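Local coordinates for protein ectoine dioxygenase (PDB 4MHR) that catalyses the iron- and 2-oxoglutarate-dependent hydroxylation of L-ectoine to 5-hydroxyectoine, a compatible solute that helps cells survive osmotic stress, at residues A[101-105]-A[291-295]; A[132-136]-A[158-164]. All coordinates share one frame; numbering follows the deposited sequence.

Interaction 1: residues A[101-105]-A[291-295]; sequences FEIHA and FLARR
Phe291 leads the second segment into the contact with its ring, which turns an edge to the face of Phe101 in an offset edge-to-face pair, the centroids 5.7 Å apart and the planes at 61°. Phe291 CD2 comes closest, 3.8 Å from Phe101 CB. Phe291 CG stands between its own backbone N and carbonyl carbon (chi1 57°), which leaves the ring presenting its CD2 edge to Phe101, while Phe291 CB lies against the aliphatic part of Glu102, at CG. A water lies within bonding distance of Phe291 O (2.8 Å) and Glu102 OE2 (2.7 Å); its bond from Glu102 N is weak. Leu292 adds one methyl: CD2 sits over a face of the Phe101 ring in a CH-pi contact, 3.7 Å from the centroid, nearer the CE1 and CZ rim than the middle. Cutting Phe101 back to an alanine is likely to leave the Leu292 methyl and the edge of Phe291 without their shared aromatic partner and to open a gap beside the ectoine-binding Gln135. Beyond Ala293, Arg294 folds back, its chain bent at chi2 and chi3, and brings NH2 within 2.5 Å of Glu102 OE1 in a salt bridge. The carboxylate and guanidinium planes stand 75° apart, so the pair meets through one oxygen and one nitrogen rather than as a flat two-pronged pair. His104 NE2 lies near the guanidinium plane, at its edge, while His104 ND1 is bonded to Ser136. Glu102 is the N-cap residue of helix 103-106. The contact joins the loop after strand 264-273 to the junction between strand 97-101 and that short helix, alongside strand 131-141.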
ATOM      1  N   PHE A 101     -11.336   6.365  -1.707  1.00 32.85           N
ATOM      2  CA  PHE A 101     -10.070   6.769  -2.379  1.00 33.11           C
ATOM      3  C   PHE A 101      -9.835   8.251  -2.192  1.00 33.15           C
ATOM      4  O   PHE A 101     -10.767   8.986  -1.852  1.00 30.86           O
ATOM      5  CB  PHE A 101     -10.124   6.437  -3.872  1.00 33.56           C
ATOM      6  CG  PHE A 101      -9.921   4.978  -4.179  1.00 37.30           C
ATOM      7  CD1 PHE A 101      -8.648   4.467  -4.372  1.00 35.81           C
ATOM      8  CD2 PHE A 101     -11.002   4.098  -4.248  1.00 40.53           C
ATOM      9  CE1 PHE A 101      -8.451   3.139  -4.666  1.00 42.68           C
ATOM     10  CE2 PHE A 101     -10.804   2.749  -4.516  1.00 43.00           C
ATOM     11  CZ  PHE A 101      -9.525   2.267  -4.736  1.00 44.34           C
ATOM     12  N   GLU A 102      -8.596   8.685  -2.338  1.00 31.95           N
ATOM     13  CA  GLU A 102      -8.236  10.105  -2.232  1.00 32.33           C
ATOM     14  C   GLU A 102      -8.472  10.675  -0.861  1.00 35.33           C
ATOM     15  O   GLU A 102      -8.738  11.898  -0.679  1.00 37.66           O
ATOM     16  CB  GLU A 102      -8.971  10.933  -3.308  1.00 30.71           C
ATOM     17  CG  GLU A 102      -8.499  10.667  -4.712  1.00 37.70           C
ATOM     18  CD  GLU A 102      -7.117  11.316  -4.897  1.00 48.94           C
ATOM     19  OE1 GLU A 102      -7.044  12.562  -4.819  1.00 53.41           O
ATOM     20  OE2 GLU A 102      -6.096  10.595  -5.032  1.00 51.40           O
ATOM     21  N   ILE A 103      -8.350   9.848   0.161  1.00 31.21           N
ATOM     22  CA  ILE A 103      -8.536  10.391   1.499  1.00 36.40           C
ATOM     23  C   ILE A 103      -7.542  11.458   1.900  1.00 35.84           C
ATOM     24  O   ILE A 103      -7.834  12.302   2.753  1.00 36.32           O
ATOM     25  CB  ILE A 103      -8.517   9.367   2.634  1.00 39.02           C
ATOM     26  CG1 ILE A 103      -7.286   8.456   2.560  1.00 34.71           C
ATOM     27  CG2 ILE A 103      -9.783   8.577   2.648  1.00 39.20           C
ATOM     28  CD1 ILE A 103      -7.169   7.588   3.802  1.00 39.55           C
ATOM     29  N   HIS A 104      -6.360  11.392   1.329  1.00 32.77           N
ATOM     30  CA  HIS A 104      -5.357  12.362   1.644  1.00 35.66           C
ATOM     31  C   HIS A 104      -5.760  13.733   1.069  1.00 41.42           C
ATOM     32  O   HIS A 104      -5.277  14.733   1.544  1.00 43.78           O
ATOM     33  CB  HIS A 104      -3.989  11.919   1.090  1.00 29.77           C
ATOM     34  CG  HIS A 104      -3.894  12.023  -0.399  1.00 30.25           C
ATOM     35  ND1 HIS A 104      -4.585  11.201  -1.256  1.00 33.96           N
ATOM     36  CD2 HIS A 104      -3.229  12.899  -1.188  1.00 31.85           C
ATOM     37  CE1 HIS A 104      -4.319  11.532  -2.504  1.00 31.24           C
ATOM     38  NE2 HIS A 104      -3.489  12.551  -2.486  1.00 36.29           N
ATOM     39  N   ALA A 105      -6.617  13.748   0.040  1.00 40.34           N
ATOM     40  CA  ALA A 105      -7.060  15.004  -0.579  1.00 41.77           C
ATOM     41  C   ALA A 105      -8.376  15.499   0.045  1.00 47.53           C
ATOM     42  O   ALA A 105      -8.561  16.675   0.114  1.00 48.99           O
ATOM     43  CB  ALA A 105      -7.204  14.862  -2.078  1.00 38.48           C
ATOM     44  N   PHE A 291      -9.072   8.992  -9.619  1.00 63.90           N
ATOM     45  CA  PHE A 291      -8.885   8.751  -8.173  1.00 61.21           C
ATOM     46  C   PHE A 291      -8.042   7.478  -7.832  1.00 58.31           C
ATOM     47  O   PHE A 291      -7.644   7.256  -6.654  1.00 52.46           O
ATOM     48  CB  PHE A 291     -10.284   8.729  -7.462  1.00 60.82           C
ATOM     49  CG  PHE A 291     -11.261   7.695  -8.012  1.00 57.41           C
ATOM     50  CD1 PHE A 291     -12.104   8.003  -9.104  1.00 62.83           C
ATOM     51  CD2 PHE A 291     -11.349   6.419  -7.451  1.00 60.57           C
ATOM     52  CE1 PHE A 291     -12.988   7.049  -9.622  1.00 60.62           C
ATOM     53  CE2 PHE A 291     -12.248   5.465  -7.952  1.00 61.41           C
ATOM     54  CZ  PHE A 291     -13.073   5.786  -9.032  1.00 63.44           C
ATOM     55  N   LEU A 292      -7.776   6.643  -8.849  1.00 57.53           N
ATOM     56  CA  LEU A 292      -6.964   5.422  -8.656  1.00 62.80           C
ATOM     57  C   LEU A 292      -5.473   5.747  -8.723  1.00 61.74           C
ATOM     58  O   LEU A 292      -4.676   5.007  -8.174  1.00 49.33           O
ATOM     59  CB  LEU A 292      -7.333   4.323  -9.675  1.00 62.84           C
ATOM     60  CG  LEU A 292      -8.827   3.937  -9.563  1.00 67.84           C
ATOM     61  CD1 LEU A 292      -9.229   2.856 -10.567  1.00 73.63           C
ATOM     62  CD2 LEU A 292      -9.216   3.529  -8.145  1.00 68.24           C
ATOM     63  N   ALA A 293      -5.126   6.863  -9.382  1.00 56.63           N
ATOM     64  CA  ALA A 293      -3.749   7.154  -9.747  1.00 55.97           C
ATOM     65  C   ALA A 293      -3.582   8.617 -10.122  1.00 60.90           C
ATOM     66  O   ALA A 293      -4.235   9.089 -11.073  1.00 59.72           O
ATOM     67  CB  ALA A 293      -3.347   6.276 -10.913  1.00 54.69           C
ATOM     68  N   ARG A 294      -2.720   9.334  -9.386  1.00 61.55           N
ATOM     69  CA  ARG A 294      -2.466  10.754  -9.677  1.00 62.98           C
ATOM     70  C   ARG A 294      -1.572  10.933 -10.924  1.00 64.12           C
ATOM     71  O   ARG A 294      -0.359  10.625 -10.882  1.00 55.38           O
ATOM     72  CB  ARG A 294      -1.849  11.478  -8.475  1.00 66.26           C
ATOM     73  CG  ARG A 294      -1.804  12.998  -8.660  1.00 73.43           C
ATOM     74  CD  ARG A 294      -3.182  13.630  -8.470  1.00 85.62           C
ATOM     75  NE  ARG A 294      -3.631  13.506  -7.078  1.00 94.77           N
ATOM     76  CZ  ARG A 294      -4.729  14.057  -6.567  1.00 88.78           C
ATOM     77  NH1 ARG A 294      -5.553  14.785  -7.314  1.00 99.45           N
ATOM     78  NH2 ARG A 294      -4.995  13.874  -5.290  1.00 78.73           N
ATOM     79  N   ARG A 295      -2.166  11.463 -12.004  1.00 64.72           N
ATOM     80  CA  ARG A 295      -1.504  11.546 -13.325  1.00 63.48           C
ATOM     81  C   ARG A 295      -0.792  12.877 -13.563  1.00 61.21           C
ATOM     82  O   ARG A 295      -0.764  13.735 -12.682  1.00 59.05           O
ATOM     83  CB  ARG A 295      -2.504  11.273 -14.456  1.00 74.50           C
ATOM     84  CG  ARG A 295      -3.632  12.298 -14.592  1.00 88.95           C
ATOM     85  CD  ARG A 295      -4.291  12.275 -15.981  1.00 93.50           C
ATOM     86  NE  ARG A 295      -5.556  13.023 -16.049  1.00 89.13           N
ATOM     87  CZ  ARG A 295      -5.671  14.352 -16.059  1.00 93.56           C
ATOM     88  NH1 ARG A 295      -4.593  15.133 -15.996  1.00 89.25           N
ATOM     89  NH2 ARG A 295      -6.879  14.913 -16.125  1.00 94.15           N
TER
HETATM   90  O   HOH W   1      -6.168   7.997  -4.344  1.00 27.49           O

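Interaction 2: residues A[132-136]-A[158-164]; sequences YIHQS and WHVEDGM
Trp158 O accepts from both Asp162 N and Met164 N, which reach it from opposite faces of its plane, and the indole of the same residue meets His134. His134 turns the edge of its imidazole to a face of the five-membered ring of Trp158, an edge-to-face pair with the planes at 66° and His134 NE2 3.4 Å from Trp158 CD1. The histidine reaches across because its CG is anti to the backbone N (chi1 162°). Met164 CE lies over one face of the imidazole in a CH-pi contact, 3.9 Å from the His134 ring centroid and almost on the ring normal. Asp162 OD2 approaches the imidazole edge at 3.7 Å from His134 NE2, but its salt bridge is to Arg288. A water accepts from Trp158 NE1 at 3.0 Å, and only weakly from Gln135 NE2, whose stronger partner is Leu292 O. The amide and indole planes are nearly perpendicular, at 85°. The arrangement belongs to the active site of a cupin-fold dioxygenase: Gln135 binds ectoine, Trp158 is important for its stabilization, and the side chain of Trp158 lies about 3 Å at its nearest from that of the iron ligand Asp154.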
ATOM      1  N   TYR A 132       5.456  11.912  -3.388  1.00 25.26           N
ATOM      2  CA  TYR A 132       4.107  12.439  -3.414  1.00 26.02           C
ATOM      3  C   TYR A 132       3.171  11.240  -3.278  1.00 27.18           C
ATOM      4  O   TYR A 132       3.615  10.055  -3.324  1.00 25.10           O
ATOM      5  CB  TYR A 132       3.883  13.242  -4.716  1.00 24.97           C
ATOM      6  CG  TYR A 132       3.762  12.349  -5.926  1.00 24.98           C
ATOM      7  CD1 TYR A 132       4.888  11.818  -6.549  1.00 25.40           C
ATOM      8  CD2 TYR A 132       2.550  11.998  -6.410  1.00 24.58           C
ATOM      9  CE1 TYR A 132       4.766  10.998  -7.614  1.00 26.49           C
ATOM     10  CE2 TYR A 132       2.422  11.135  -7.513  1.00 25.35           C
ATOM     11  CZ  TYR A 132       3.536  10.662  -8.096  1.00 28.25           C
ATOM     12  OH  TYR A 132       3.490   9.798  -9.165  1.00 27.72           O
ATOM     13  N   ILE A 133       1.900  11.538  -3.020  1.00 27.90           N
ATOM     14  CA  ILE A 133       0.857  10.523  -2.834  1.00 29.56           C
ATOM     15  C   ILE A 133       0.326  10.065  -4.160  1.00 29.99           C
ATOM     16  O   ILE A 133      -0.317  10.826  -4.829  1.00 28.19           O
ATOM     17  CB  ILE A 133      -0.292  10.987  -1.914  1.00 30.65           C
ATOM     18  CG1 ILE A 133       0.277  11.408  -0.551  1.00 32.00           C
ATOM     19  CG2 ILE A 133      -1.317   9.857  -1.741  1.00 30.79           C
ATOM     20  CD1 ILE A 133       1.049  10.311   0.167  1.00 36.64           C
ATOM     21  N   HIS A 134       0.659   8.835  -4.573  1.00 28.02           N
ATOM     22  CA  HIS A 134       0.156   8.279  -5.845  1.00 29.17           C
ATOM     23  C   HIS A 134      -1.344   7.902  -5.696  1.00 26.98           C
ATOM     24  O   HIS A 134      -2.121   7.998  -6.614  1.00 26.43           O
ATOM     25  CB  HIS A 134       1.007   7.059  -6.247  1.00 29.45           C
ATOM     26  CG  HIS A 134       0.382   6.149  -7.264  1.00 30.49           C
ATOM     27  ND1 HIS A 134       0.377   6.413  -8.622  1.00 32.85           N
ATOM     28  CD2 HIS A 134      -0.182   4.923  -7.118  1.00 34.23           C
ATOM     29  CE1 HIS A 134      -0.170   5.396  -9.268  1.00 32.55           C
ATOM     30  NE2 HIS A 134      -0.522   4.480  -8.379  1.00 37.01           N
ATOM     31  N   GLN A 135      -1.721   7.429  -4.527  1.00 25.96           N
ATOM     32  CA  GLN A 135      -3.071   6.934  -4.283  1.00 26.82           C
ATOM     33  C   GLN A 135      -3.188   6.839  -2.809  1.00 25.40           C
ATOM     34  O   GLN A 135      -2.203   6.519  -2.140  1.00 25.76           O
ATOM     35  CB  GLN A 135      -3.212   5.529  -4.853  1.00 33.44           C
ATOM     36  CG  GLN A 135      -4.564   4.883  -4.578  1.00 38.00           C
ATOM     37  CD  GLN A 135      -4.554   3.429  -4.985  1.00 40.82           C
ATOM     38  OE1 GLN A 135      -4.383   2.512  -4.143  1.00 40.45           O
ATOM     39  NE2 GLN A 135      -4.664   3.201  -6.277  1.00 39.94           N
ATOM     40  N   SER A 136      -4.388   7.015  -2.282  1.00 26.87           N
ATOM     41  CA  SER A 136      -4.708   6.741  -0.880  1.00 26.36           C
ATOM     42  C   SER A 136      -6.085   6.106  -0.755  1.00 30.75           C
ATOM     43  O   SER A 136      -6.940   6.257  -1.662  1.00 25.48           O
ATOM     44  CB  SER A 136      -4.640   7.990  -0.039  1.00 28.85           C
ATOM     45  OG  SER A 136      -5.655   8.936  -0.332  1.00 28.65           O
ATOM     46  N   TRP A 158       0.038  -0.736 -11.439  1.00 31.57           N
ATOM     47  CA  TRP A 158       0.492   0.643 -11.569  1.00 31.49           C
ATOM     48  C   TRP A 158       1.292   0.858 -12.869  1.00 28.65           C
ATOM     49  O   TRP A 158       1.158   1.869 -13.526  1.00 28.17           O
ATOM     50  CB  TRP A 158       1.247   1.114 -10.319  1.00 29.26           C
ATOM     51  CG  TRP A 158       0.395   1.120  -9.097  1.00 27.51           C
ATOM     52  CD1 TRP A 158      -1.003   1.142  -9.061  1.00 30.75           C
ATOM     53  CD2 TRP A 158       0.823   1.061  -7.728  1.00 27.09           C
ATOM     54  NE1 TRP A 158      -1.446   1.115  -7.775  1.00 29.90           N
ATOM     55  CE2 TRP A 158      -0.360   1.074  -6.920  1.00 28.02           C
ATOM     56  CE3 TRP A 158       2.079   0.954  -7.103  1.00 27.96           C
ATOM     57  CZ2 TRP A 158      -0.321   1.026  -5.519  1.00 27.81           C
ATOM     58  CZ3 TRP A 158       2.143   0.866  -5.711  1.00 28.12           C
ATOM     59  CH2 TRP A 158       0.938   0.892  -4.915  1.00 29.00           C
ATOM     60  N   HIS A 159       2.083  -0.100 -13.237  1.00 25.33           N
ATOM     61  CA  HIS A 159       2.878  -0.006 -14.419  1.00 31.05           C
ATOM     62  C   HIS A 159       1.986  -0.159 -15.683  1.00 35.13           C
ATOM     63  O   HIS A 159       1.922   0.746 -16.525  1.00 30.94           O
ATOM     64  CB  HIS A 159       3.906  -1.109 -14.373  1.00 31.00           C
ATOM     65  CG  HIS A 159       4.801  -1.149 -15.567  1.00 31.59           C
ATOM     66  ND1 HIS A 159       5.780  -0.200 -15.803  1.00 33.64           N
ATOM     67  CD2 HIS A 159       4.839  -1.999 -16.614  1.00 30.05           C
ATOM     68  CE1 HIS A 159       6.400  -0.504 -16.929  1.00 33.99           C
ATOM     69  NE2 HIS A 159       5.859  -1.598 -17.430  1.00 30.70           N
ATOM     70  N   VAL A 160       1.292  -1.294 -15.779  1.00 34.21           N
ATOM     71  CA  VAL A 160       0.491  -1.630 -16.980  1.00 35.06           C
ATOM     72  C   VAL A 160      -0.639  -0.635 -17.164  1.00 38.35           C
ATOM     73  O   VAL A 160      -0.837  -0.114 -18.278  1.00 34.77           O
ATOM     74  CB  VAL A 160      -0.080  -3.053 -16.959  1.00 36.52           C
ATOM     75  CG1 VAL A 160      -1.098  -3.255 -18.119  1.00 41.40           C
ATOM     76  CG2 VAL A 160       1.041  -4.036 -17.090  1.00 36.00           C
ATOM     77  N   GLU A 161      -1.346  -0.318 -16.085  1.00 34.56           N
ATOM     78  CA  GLU A 161      -2.492   0.577 -16.183  1.00 35.19           C
ATOM     79  C   GLU A 161      -2.262   2.057 -15.915  1.00 39.37           C
ATOM     80  O   GLU A 161      -2.968   2.876 -16.461  1.00 34.92           O
ATOM     81  CB  GLU A 161      -3.667   0.055 -15.335  1.00 38.92           C
ATOM     82  CG  GLU A 161      -3.990  -1.419 -15.592  1.00 39.41           C
ATOM     83  CD  GLU A 161      -5.224  -1.929 -14.842  1.00 45.02           C
ATOM     84  OE1 GLU A 161      -6.080  -1.124 -14.490  1.00 49.43           O
ATOM     85  OE2 GLU A 161      -5.337  -3.149 -14.616  1.00 43.40           O
ATOM     86  N   ASP A 162      -1.292   2.442 -15.089  1.00 33.34           N
ATOM     87  CA  ASP A 162      -1.159   3.835 -14.761  1.00 30.13           C
ATOM     88  C   ASP A 162       0.088   4.470 -15.400  1.00 29.91           C
ATOM     89  O   ASP A 162       0.254   5.698 -15.354  1.00 37.50           O
ATOM     90  CB  ASP A 162      -1.123   4.094 -13.251  1.00 30.56           C
ATOM     91  CG  ASP A 162      -2.323   3.603 -12.529  1.00 40.63           C
ATOM     92  OD1 ASP A 162      -3.453   3.809 -13.053  1.00 40.27           O
ATOM     93  OD2 ASP A 162      -2.150   3.009 -11.387  1.00 40.78           O
ATOM     94  N   GLY A 163       0.940   3.646 -15.982  1.00 31.84           N
ATOM     95  CA  GLY A 163       2.210   4.093 -16.590  1.00 32.83           C
ATOM     96  C   GLY A 163       3.365   4.316 -15.635  1.00 34.36           C
ATOM     97  O   GLY A 163       4.316   5.051 -15.978  1.00 31.04           O
ATOM     98  N   MET A 164       3.347   3.663 -14.449  1.00 29.24           N
ATOM     99  CA  MET A 164       4.445   3.895 -13.481  1.00 29.24           C
ATOM    100  C   MET A 164       5.586   3.135 -14.023  1.00 25.93           C
ATOM    101  O   MET A 164       5.495   1.924 -14.148  1.00 28.64           O
ATOM    102  CB  MET A 164       4.072   3.488 -12.026  1.00 29.50           C
ATOM    103  CG  MET A 164       5.194   3.531 -11.059  1.00 28.62           C
ATOM    104  SD  MET A 164       4.785   2.917  -9.401  1.00 26.70           S
ATOM    105  CE  MET A 164       3.524   4.017  -8.820  1.00 29.60           C
TER
HETATM  106  O   HOH W   2      -4.223   0.106  -7.462  1.00 41.38           O

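In the fold
Interaction 2 is buried throughout, whereas interaction 1 is only partly so and reaches the exposed Ala105. Their centres are about 10 Å apart, and along the chain interaction 2 is nested within the loop that interaction 1 closes. They join directly where Gln135 NE2 meets Leu292 O and His104 ND1 meets Ser136 OG, so strand 131-141 touches both the 291-295 loop and helix 103-106. Both contacts have an edge-to-face pair, a methyl over a ring and a water; the difference is the Glu102-Arg294 salt bridge of interaction 1, with no such charge pair across interaction 2. Phe101, packed against Gln135, probably brings interaction 1 to the edge of the ectoine site.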